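Local atomic coordinates of putative trimethylamine methyltransferase (Rhizobium meliloti, PDB entry 4YYC), a protein that probably acts as a methyltransferase, as a member of the trimethylamine methyltransferase family. Residues A[117-122]-A[205-210]; A[128-133]-A[386-391]; A[137-142]-A[172-177]; A[237-242]-A[266-271]. One frame throughout, in Å; residues are numbered along the deposited sequence. Where two conformers were deposited one is given.

Contact 1: residues A[117-122]-A[205-210]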
# COMPACT_ATOMS: atom_id res chain seq x y z
N PHE A 117 26.20 -8.79 1.37
CA PHE A 117 27.21 -8.75 2.41
C PHE A 117 26.57 -8.56 3.76
O PHE A 117 25.41 -8.13 3.82
CB PHE A 117 28.28 -7.66 2.10
CG PHE A 117 27.73 -6.25 2.10
CD1 PHE A 117 27.21 -5.70 0.96
CD2 PHE A 117 27.72 -5.49 3.25
CE1 PHE A 117 26.66 -4.43 0.96
CE2 PHE A 117 27.18 -4.23 3.26
CZ PHE A 117 26.64 -3.70 2.11
N THR A 118 27.33 -8.83 4.82
CA THR A 118 26.83 -8.61 6.17
C THR A 118 27.18 -7.21 6.66
O THR A 118 28.33 -6.75 6.54
CB THR A 118 27.45 -9.64 7.13
OG1 THR A 118 27.16 -10.96 6.64
CG2 THR A 118 26.90 -9.47 8.52
N TRP A 119 26.18 -6.53 7.22
CA TRP A 119 26.35 -5.30 7.98
C TRP A 119 26.45 -5.71 9.43
O TRP A 119 25.50 -6.16 10.04
CB TRP A 119 25.16 -4.38 7.77
CG TRP A 119 25.23 -3.03 8.32
CD1 TRP A 119 26.28 -2.40 8.97
CD2 TRP A 119 24.19 -2.08 8.23
NE1 TRP A 119 25.91 -1.11 9.28
CE2 TRP A 119 24.64 -0.89 8.82
CE3 TRP A 119 22.90 -2.12 7.69
CZ2 TRP A 119 23.84 0.25 8.88
CZ3 TRP A 119 22.12 -1.00 7.75
CH2 TRP A 119 22.58 0.16 8.33
N HIS A 120 27.68 -5.67 9.96
CA HIS A 120 27.95 -6.19 11.28
C HIS A 120 27.52 -5.19 12.34
O HIS A 120 27.74 -3.98 12.19
CB HIS A 120 29.41 -6.54 11.45
CG HIS A 120 29.84 -7.69 10.58
ND1 HIS A 120 29.94 -8.98 11.05
CD2 HIS A 120 30.10 -7.76 9.25
CE1 HIS A 120 30.27 -9.79 10.06
NE2 HIS A 120 30.36 -9.07 8.95
N ALA A 121 26.97 -5.71 13.42
CA ALA A 121 26.57 -4.90 14.58
C ALA A 121 27.47 -5.24 15.74
O ALA A 121 28.00 -6.35 15.83
CB ALA A 121 25.12 -5.22 14.94
N ARG A 122 27.58 -4.33 16.69
CA ARG A 122 28.46 -4.58 17.82
C ARG A 122 27.94 -5.73 18.68
O ARG A 122 28.72 -6.40 19.32
CB ARG A 122 28.68 -3.32 18.63
CG ARG A 122 27.47 -2.83 19.41
CD ARG A 122 27.81 -1.54 20.12
NE ARG A 122 26.85 -1.05 21.10
CZ ARG A 122 26.75 -1.48 22.35
NH1 ARG A 122 27.52 -2.46 22.80
NH2 ARG A 122 25.88 -0.91 23.19
N ASP A 205 22.65 -1.26 20.07
CA ASP A 205 23.61 -2.26 19.60
C ASP A 205 23.26 -2.78 18.21
O ASP A 205 23.77 -3.81 17.80
CB ASP A 205 23.76 -3.40 20.62
CG ASP A 205 22.48 -4.17 20.85
OD1 ASP A 205 21.46 -3.85 20.23
OD2 ASP A 205 22.53 -5.15 21.65
N LYS A 206 22.40 -2.03 17.51
CA LYS A 206 22.01 -2.35 16.15
C LYS A 206 22.99 -1.71 15.18
O LYS A 206 23.66 -0.76 15.51
CB LYS A 206 20.57 -1.89 15.88
CG LYS A 206 19.52 -2.68 16.64
CD LYS A 206 18.09 -2.21 16.48
CE LYS A 206 17.14 -3.04 17.32
NZ LYS A 206 15.73 -2.60 17.10
N PRO A 207 23.07 -2.22 13.94
CA PRO A 207 24.06 -1.66 13.00
C PRO A 207 23.75 -0.20 12.65
O PRO A 207 22.60 0.16 12.53
CB PRO A 207 23.95 -2.53 11.78
CG PRO A 207 22.90 -3.49 12.03
CD PRO A 207 22.36 -3.38 13.41
N PHE A 208 24.79 0.60 12.51
CA PHE A 208 24.63 2.04 12.36
C PHE A 208 25.36 2.56 11.13
O PHE A 208 26.16 1.83 10.50
CB PHE A 208 25.05 2.75 13.65
CG PHE A 208 26.52 2.62 13.98
CD1 PHE A 208 27.44 3.47 13.41
CD2 PHE A 208 26.99 1.62 14.85
CE1 PHE A 208 28.79 3.39 13.72
CE2 PHE A 208 28.33 1.51 15.14
CZ PHE A 208 29.24 2.40 14.57
N MSE A 209 25.10 3.82 10.83
CA MSE A 209 25.63 4.49 9.64
C MSE A 209 26.64 5.52 10.05
O MSE A 209 26.63 6.05 11.16
CB MSE A 209 24.48 5.18 8.89
CG MSE A 209 23.43 4.21 8.38
SE MSE A 209 21.93 5.17 7.57
CE MSE A 209 22.77 5.59 5.88
N GLY A 210 27.52 5.86 9.12
CA GLY A 210 28.60 6.78 9.38
C GLY A 210 28.37 8.19 8.94
O GLY A 210 27.38 8.53 8.29
O HOH W 1 27.35 -1.32 13.18
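Where the two-stranded hairpin of strands 116-119 and 128-131 meets the short, weakly bonded strand 208-209, probably a stave of a TIM-type barrel, the indole of Trp-119 packs on Pro-207. CB of Pro-207 lies over one face of the five-membered ring of Trp-119, 3.4 Å from its centroid and only 7° off the ring normal, a textbook CH-pi contact. CG of Trp-119 is anti to the backbone N (chi1 -172°), beside the carbonyl carbon. In the plane of the ring and at its edge, NE1 of Trp-119 gives a weak hydrogen bond to the carbonyl O of Phe-208 at 3.2 Å, and Val-239 O takes a second weak share of the same N-H. CZ2 of Trp-119 lies obliquely against CG of selenomethionine Met-209, 4.0 Å away. An alanine in place of Trp-119 would probably leave a gap over the CB of Pro-207 and remove the weak N-H bond to Phe-208 O. Further along, CB of Ala-121 rests 3.7 Å from CD of Pro-207. A water joins the two backbones, donating to His-120 O and accepting from Phe-208 N. Arg-122 and Asp-205 form no salt bridge here: CB of the aspartate sits over one face of the guanidinium, while its OD1 pairs with Arg-126 and Arg-122 NH1 bonds Tyr-500 O. Around this core, Phe-208 turns to helix 192-202 and to Leu-228 of helix 215-229, whereas Trp-119 touches Leu-241 of strand 240-245.

Contact 2: residues A[128-133]-A[386-391]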
# COMPACT_ATOMS: atom_id res chain seq x y z
N ALA A 128 22.97 -7.73 10.10
CA ALA A 128 21.92 -7.68 9.06
C ALA A 128 22.51 -7.99 7.72
O ALA A 128 23.55 -7.47 7.37
CB ALA A 128 21.29 -6.31 9.02
N GLN A 129 21.85 -8.83 6.96
CA GLN A 129 22.24 -9.07 5.59
C GLN A 129 21.80 -7.92 4.73
O GLN A 129 20.64 -7.56 4.77
CB GLN A 129 21.65 -10.38 5.03
CG GLN A 129 22.03 -10.62 3.56
CD GLN A 129 21.51 -11.92 3.01
OE1 GLN A 129 21.89 -12.97 3.55
NE2 GLN A 129 20.67 -11.91 1.92
N ILE A 130 22.70 -7.47 3.85
CA ILE A 130 22.37 -6.45 2.85
C ILE A 130 22.47 -7.10 1.48
O ILE A 130 23.54 -7.50 1.06
CB ILE A 130 23.32 -5.24 2.97
CG1 ILE A 130 23.02 -4.45 4.26
CG2 ILE A 130 23.16 -4.29 1.80
CD1 ILE A 130 21.68 -3.73 4.32
N GLY A 131 21.31 -7.26 0.81
CA GLY A 131 21.26 -7.89 -0.49
C GLY A 131 20.38 -9.12 -0.52
O GLY A 131 19.90 -9.62 0.51
N GLY A 132 20.14 -9.60 -1.74
CA GLY A 132 19.35 -10.80 -1.96
C GLY A 132 17.93 -10.67 -1.50
O GLY A 132 17.29 -9.64 -1.74
N LYS A 133 17.47 -11.67 -0.76
CA LYS A 133 16.09 -11.68 -0.24
C LYS A 133 15.88 -10.92 1.05
O LYS A 133 14.79 -10.89 1.56
CB LYS A 133 15.58 -13.14 -0.08
CG LYS A 133 15.56 -13.95 -1.37
CD LYS A 133 14.58 -13.37 -2.37
CE LYS A 133 14.50 -14.24 -3.60
NZ LYS A 133 13.28 -13.99 -4.39
N THR A 386 13.07 -4.33 -1.62
CA THR A 386 14.12 -3.37 -1.27
C THR A 386 15.01 -3.99 -0.18
O THR A 386 14.53 -4.48 0.83
CB THR A 386 13.49 -2.03 -0.82
OG1 THR A 386 12.62 -1.56 -1.83
CG2 THR A 386 14.54 -0.97 -0.55
N ASN A 387 16.33 -3.87 -0.32
CA ASN A 387 17.26 -4.45 0.63
C ASN A 387 17.54 -3.54 1.82
O ASN A 387 17.67 -4.01 2.93
CB ASN A 387 18.59 -4.80 -0.05
CG ASN A 387 18.45 -5.86 -1.11
OD1 ASN A 387 18.78 -5.63 -2.27
ND2 ASN A 387 17.96 -7.02 -0.73
N PHE A 388 17.64 -2.23 1.60
CA PHE A 388 17.96 -1.30 2.65
C PHE A 388 17.00 -0.15 2.55
O PHE A 388 16.89 0.47 1.49
CB PHE A 388 19.41 -0.81 2.55
CG PHE A 388 19.75 0.23 3.53
CD1 PHE A 388 19.59 -0.02 4.89
CD2 PHE A 388 20.22 1.49 3.13
CE1 PHE A 388 19.89 0.94 5.82
CE2 PHE A 388 20.49 2.48 4.07
CZ PHE A 388 20.32 2.20 5.42
N VAL A 389 16.27 0.09 3.62
CA VAL A 389 15.25 1.10 3.64
C VAL A 389 15.64 2.19 4.61
O VAL A 389 15.36 2.14 5.83
CB VAL A 389 13.88 0.49 4.02
CG1 VAL A 389 12.78 1.53 3.85
CG2 VAL A 389 13.56 -0.76 3.23
N LEU A 390 16.22 3.24 4.05
CA LEU A 390 16.37 4.48 4.79
C LEU A 390 15.01 5.13 4.93
O LEU A 390 14.13 4.96 4.09
CB LEU A 390 17.33 5.40 4.03
CG LEU A 390 17.95 6.55 4.85
CD1 LEU A 390 18.69 6.02 6.05
CD2 LEU A 390 18.84 7.34 3.88
N HIS A 391 14.79 5.87 6.02
CA HIS A 391 13.54 6.60 6.23
C HIS A 391 12.35 5.67 6.43
O HIS A 391 11.21 5.99 6.07
CB HIS A 391 13.18 7.61 5.16
CG HIS A 391 14.33 8.40 4.61
ND1 HIS A 391 15.05 9.31 5.34
CD2 HIS A 391 14.80 8.48 3.35
CE1 HIS A 391 15.94 9.89 4.58
NE2 HIS A 391 15.81 9.41 3.36
O HOH W 2 19.13 -6.45 2.76
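CG of Asn-387 stands anti to its own carbonyl carbon and beside its backbone N (chi1 -64°), and this CG of Asn-387 comes 3.5 Å from CA of Gly-131. From there ND2 of Asn-387 donates to the carbonyl O of Gly-132 at 2.9 Å. The acceptor lies in the plane of the asparagine amide, yet the donor stands well above the plane of the glycine carbonyl, and the N-H...O angle is a moderate 147°. Further bonds fix the rotation of this amide: ND2 also donates to Ala-134 O, and OD1 accepts from Phe-354 N. The Gly-132 oxygen is shared in turn with Arg-46 NH1. These two glycines lead out of the hairpin strand 128-131 toward strand 134-137, which runs parallel to 388-389 in a small mixed sheet, probably part of a TIM-type barrel wall, so Asn-387 ties the end of the hairpin to the start of strand 388-389. At Gly-131 the backbone angles would jam any CB against the carbonyl oxygen before it. The O of Gly-131 is held by NE2 of Gln-129, 2.8 Å away in an almost straight bond (170°). One water completes the polar seam, donating to Gln-129 O and to Asn-387 O and accepting from Gly-131 N. Beside it the contact is apolar: CD1 of Ile-130 approaches CB of Phe-388 at 4.1 Å, obliquely to the phenyl ring. That ring meets the indole of Trp-119 with planes at about 80°, and Leu-241 of strand 240-245 packs on both Ile-130 and Phe-388.

Contact 3: residues A[137-142]-A[172-177]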
# COMPACT_ATOMS: atom_id res chain seq x y z
N PHE A 137 15.31 -2.36 7.70
CA PHE A 137 14.69 -1.06 7.94
C PHE A 137 15.60 -0.19 8.80
O PHE A 137 16.10 -0.64 9.86
CB PHE A 137 13.37 -1.20 8.66
CG PHE A 137 12.30 -1.88 7.86
CD1 PHE A 137 12.10 -1.59 6.54
CD2 PHE A 137 11.43 -2.80 8.48
CE1 PHE A 137 11.05 -2.20 5.82
CE2 PHE A 137 10.39 -3.39 7.78
CZ PHE A 137 10.21 -3.11 6.45
N ALA A 138 15.72 1.09 8.43
CA ALA A 138 16.46 2.09 9.20
C ALA A 138 15.62 3.33 9.38
O ALA A 138 14.71 3.60 8.56
CB ALA A 138 17.73 2.51 8.51
N PRO A 139 15.90 4.13 10.40
CA PRO A 139 15.10 5.35 10.60
C PRO A 139 15.26 6.45 9.57
O PRO A 139 16.14 6.44 8.69
CB PRO A 139 15.53 5.85 11.99
CG PRO A 139 16.25 4.70 12.63
CD PRO A 139 16.80 3.87 11.53
N VAL A 140 14.34 7.40 9.67
CA VAL A 140 14.51 8.75 9.11
C VAL A 140 15.95 9.25 9.19
O VAL A 140 16.64 9.04 10.18
CB VAL A 140 13.53 9.73 9.76
CG1 VAL A 140 13.77 9.83 11.27
CG2 VAL A 140 13.53 11.09 9.07
N TYR A 141 16.37 9.95 8.14
CA TYR A 141 17.72 10.52 8.05
C TYR A 141 17.63 11.94 7.51
O TYR A 141 17.00 12.20 6.47
CB TYR A 141 18.52 9.63 7.09
CG TYR A 141 19.99 9.92 6.92
CD1 TYR A 141 20.41 11.05 6.24
CD2 TYR A 141 20.94 9.01 7.37
CE1 TYR A 141 21.76 11.32 6.03
CE2 TYR A 141 22.28 9.26 7.15
CZ TYR A 141 22.69 10.40 6.49
OH TYR A 141 24.05 10.67 6.29
N GLY A 142 18.25 12.88 8.21
CA GLY A 142 18.42 14.25 7.74
C GLY A 142 17.68 15.41 8.39
O GLY A 142 18.19 16.52 8.34
N PRO A 172 10.63 -3.18 17.46
CA PRO A 172 11.06 -4.56 17.18
C PRO A 172 11.44 -4.82 15.72
O PRO A 172 12.29 -5.68 15.46
CB PRO A 172 9.85 -5.42 17.55
CG PRO A 172 9.00 -4.57 18.38
CD PRO A 172 9.36 -3.13 18.21
N SER A 173 10.86 -4.09 14.77
CA SER A 173 11.20 -4.30 13.36
C SER A 173 12.07 -3.22 12.79
O SER A 173 12.26 -3.15 11.58
CB SER A 173 9.94 -4.56 12.49
OG SER A 173 9.38 -5.83 12.73
N MSE A 174 12.68 -2.40 13.65
CA MSE A 174 13.72 -1.44 13.18
C MSE A 174 15.02 -2.19 13.26
O MSE A 174 15.51 -2.46 14.36
CB MSE A 174 13.68 -0.17 14.02
CG MSE A 174 14.56 0.94 13.48
SE MSE A 174 14.02 1.41 11.64
CE MSE A 174 12.57 2.46 12.14
N HIS A 175 15.62 -2.55 12.14
CA HIS A 175 16.78 -3.43 12.19
C HIS A 175 18.09 -2.68 12.32
O HIS A 175 19.06 -3.27 12.79
CB HIS A 175 16.82 -4.31 10.96
CG HIS A 175 15.49 -4.97 10.69
ND1 HIS A 175 14.71 -4.63 9.61
CD2 HIS A 175 14.79 -5.90 11.38
CE1 HIS A 175 13.59 -5.34 9.64
NE2 HIS A 175 13.61 -6.11 10.71
N SER A 176 18.12 -1.45 11.87
CA SER A 176 19.31 -0.59 11.98
C SER A 176 19.02 0.59 12.87
O SER A 176 17.91 1.11 12.86
CB SER A 176 19.66 -0.07 10.60
OG SER A 176 20.66 0.94 10.62
N SER A 177 20.05 1.05 13.55
CA SER A 177 20.02 2.28 14.35
C SER A 177 19.94 3.52 13.49
O SER A 177 19.48 4.57 13.94
CB SER A 177 21.26 2.36 15.22
OG SER A 177 21.11 3.26 16.29
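The carbonyl O of Phe-137 is gripped by two successive backbone amides: Ser-176 N donates to it at 3.0 Å, nearly in line with the carbonyl bond, and His-175 N adds a weak, more bent bond. The backbone N of Phe-137 is used as well, donating to ND1 of His-175 at 3.0 Å in an almost straight line (171°) and close to the imidazole plane. Since ND1 accepts, the ring proton is probably on NE2, which bonds Gln-418 OE1. The side chains of Phe-137 and His-175 lie side by side, pointing the same way; their ring planes differ by 19° but are slid so far apart that they hardly overlap. Ser-173 O lies near both rings, at the edge of the phenyl, 3.2 Å from CD2 of Phe-137, and over one face of the imidazole. The contact joins the loop after strand 134-137 to the loop after helix 158-170, consistent with neighbouring positions in the wall of a TIM-type barrel. Selenomethionine Met-174 is bent at chi2 (59°), and its SE rests 3.4 Å from the carbonyl C of Ala-138 and 3.7 Å from CD of Pro-139. That CD of Pro-139 also lies 3.3 Å from Ser-176 O. Phe-407 and Leu-414 of helix 404-420 pack against Met-174.

Contact 4: residues A[237-242]-A[266-271]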
# COMPACT_ATOMS: atom_id res chain seq x y z
N ASN A 237 35.38 -6.13 7.28
CA ASN A 237 33.93 -6.33 7.46
C ASN A 237 33.23 -4.97 7.45
O ASN A 237 33.70 -4.01 8.10
CB ASN A 237 33.62 -6.94 8.80
CG ASN A 237 34.22 -8.32 8.98
OD1 ASN A 237 33.67 -9.32 8.49
ND2 ASN A 237 35.36 -8.40 9.64
N ALA A 238 32.11 -4.88 6.75
CA ALA A 238 31.32 -3.66 6.76
C ALA A 238 30.61 -3.54 8.13
O ALA A 238 29.86 -4.45 8.54
CB ALA A 238 30.28 -3.66 5.63
N VAL A 239 30.87 -2.44 8.81
CA VAL A 239 30.16 -2.12 10.06
C VAL A 239 29.34 -0.85 9.92
O VAL A 239 28.60 -0.50 10.83
CB VAL A 239 31.08 -2.01 11.28
CG1 VAL A 239 31.82 -3.32 11.54
CG2 VAL A 239 32.08 -0.88 11.14
N THR A 240 29.45 -0.17 8.78
CA THR A 240 28.67 1.02 8.47
C THR A 240 28.16 0.95 7.03
O THR A 240 28.84 0.40 6.13
CB THR A 240 29.48 2.32 8.63
OG1 THR A 240 30.70 2.20 7.88
CG2 THR A 240 29.81 2.57 10.04
N LEU A 241 26.95 1.47 6.84
CA LEU A 241 26.47 1.93 5.53
C LEU A 241 26.48 3.44 5.56
O LEU A 241 26.16 4.05 6.58
CB LEU A 241 25.02 1.44 5.24
CG LEU A 241 24.98 0.16 4.42
CD1 LEU A 241 25.65 -1.01 5.12
CD2 LEU A 241 23.54 -0.24 4.10
N ASN A 242 26.83 4.06 4.43
CA ASN A 242 27.13 5.48 4.38
C ASN A 242 26.48 6.10 3.19
O ASN A 242 26.62 5.59 2.09
CB ASN A 242 28.64 5.66 4.40
CG ASN A 242 29.25 5.00 5.61
OD1 ASN A 242 29.05 5.49 6.71
ND2 ASN A 242 29.87 3.84 5.43
N HIS A 266 38.25 1.52 3.44
CA HIS A 266 38.15 0.75 4.67
C HIS A 266 37.05 -0.32 4.67
O HIS A 266 36.65 -0.75 5.72
CB HIS A 266 37.95 1.74 5.82
CG HIS A 266 39.10 2.65 6.00
ND1 HIS A 266 40.30 2.23 6.51
CD2 HIS A 266 39.26 3.96 5.68
CE1 HIS A 266 41.16 3.23 6.49
NE2 HIS A 266 40.54 4.31 6.04
N ASN A 267 36.63 -0.77 3.48
CA ASN A 267 35.71 -1.93 3.38
C ASN A 267 34.35 -1.58 3.93
O ASN A 267 33.62 -2.50 4.36
CB ASN A 267 36.27 -3.16 4.15
CG ASN A 267 35.79 -4.51 3.62
OD1 ASN A 267 34.58 -4.85 3.63
ND2 ASN A 267 36.73 -5.29 3.19
N GLN A 268 34.00 -0.28 3.98
CA GLN A 268 32.69 0.12 4.47
C GLN A 268 31.78 0.44 3.28
O GLN A 268 32.25 0.69 2.18
CB GLN A 268 32.81 1.31 5.40
CG GLN A 268 33.77 1.06 6.55
CD GLN A 268 33.40 -0.18 7.30
OE1 GLN A 268 32.28 -0.26 7.84
NE2 GLN A 268 34.31 -1.18 7.34
N ALA A 269 30.48 0.37 3.49
CA ALA A 269 29.56 0.38 2.36
C ALA A 269 29.11 1.79 2.01
O ALA A 269 28.79 2.60 2.89
CB ALA A 269 28.34 -0.50 2.64
N CYS A 270 28.99 2.02 0.72
CA CYS A 270 28.49 3.26 0.17
C CYS A 270 27.10 3.02 -0.44
O CYS A 270 26.95 2.08 -1.26
CB CYS A 270 29.42 3.75 -0.94
SG CYS A 270 30.97 4.40 -0.29
N VAL A 271 26.12 3.83 -0.03
CA VAL A 271 24.77 3.75 -0.59
C VAL A 271 24.68 4.85 -1.63
O VAL A 271 24.42 6.01 -1.29
CB VAL A 271 23.67 3.92 0.50
CG1 VAL A 271 22.28 3.67 -0.11
CG2 VAL A 271 23.95 3.05 1.72
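Gln-268 lays its side chain across the hydroxyl of Thr-240, with CB of Gln-268 3.4 Å from OG1 of Thr-240, and ends in a buried amide that binds the chain entering strand 240-245. CG of Gln-268 lies beside the backbone N (chi1 -55°), and the chain bends at chi2 (-55°). OE1 of Gln-268 has three donors: Val-239 N at 2.8 Å and Thr-240 OG1 at 2.9 Å, both in the carbonyl plane on lone pairs, and Thr-240 N, which comes nearly along the C=O axis. NE2 of Gln-268 donates to Asn-237 O, 3.0 Å away, and to His-266 O in its own segment, so both amide hydrogens are spent. An alanine here would probably leave the Val-239 and Thr-240 amides without this acceptor and the Asn-237 carbonyl without its mate. Thr-240 OG1 also accepts from Asn-242 ND2, and ND2 of Asn-242 donates to Ala-269 O at 3.0 Å as well. Beyond these bonds the backbones run as parallel strands: Ala-269 N donates to Thr-240 O, Asn-242 N weakly to Ala-269 O, and Val-271 N almost straight to Asn-242 O at 2.8 Å. On the face of Leu-241, CD1 of Leu-241 touches CB of Ala-269 at 3.7 Å. Helix 254-265 makes the crossover of this beta-alpha-beta unit; its Tyr-263 packs on Gln-268 and Asn-242. The opposite face, with Leu-241 and Ala-269, meets Phe-117 of strand 116-119, while Cys-270 pairs with Leu-314 of strand 313-322.

Overall arrangement
The four contacts lie together in the inner part of what is consistent with a TIM-type barrel, with centres 9 to 16 Å apart. Contacts 1 and 2 share the hairpin of strands 116-119 and 128-131, which packs against the starts of several staves. Contacts 1 and 4 meet in the mixed sheet, where strand 208-209 neighbours 240-245; contact 3 adjoins contact 2 through Ala-138 and Val-389. Along the chain, contacts 1 and 2 cross, contact 3 nests within the loops of both, and contact 4 comes after contact 1 closes, within the loop of contact 2. Contact 2 thereby joins early and late parts of the chain, near His-391, which bonds an unidentified ligand probably from the crystallisation liquor.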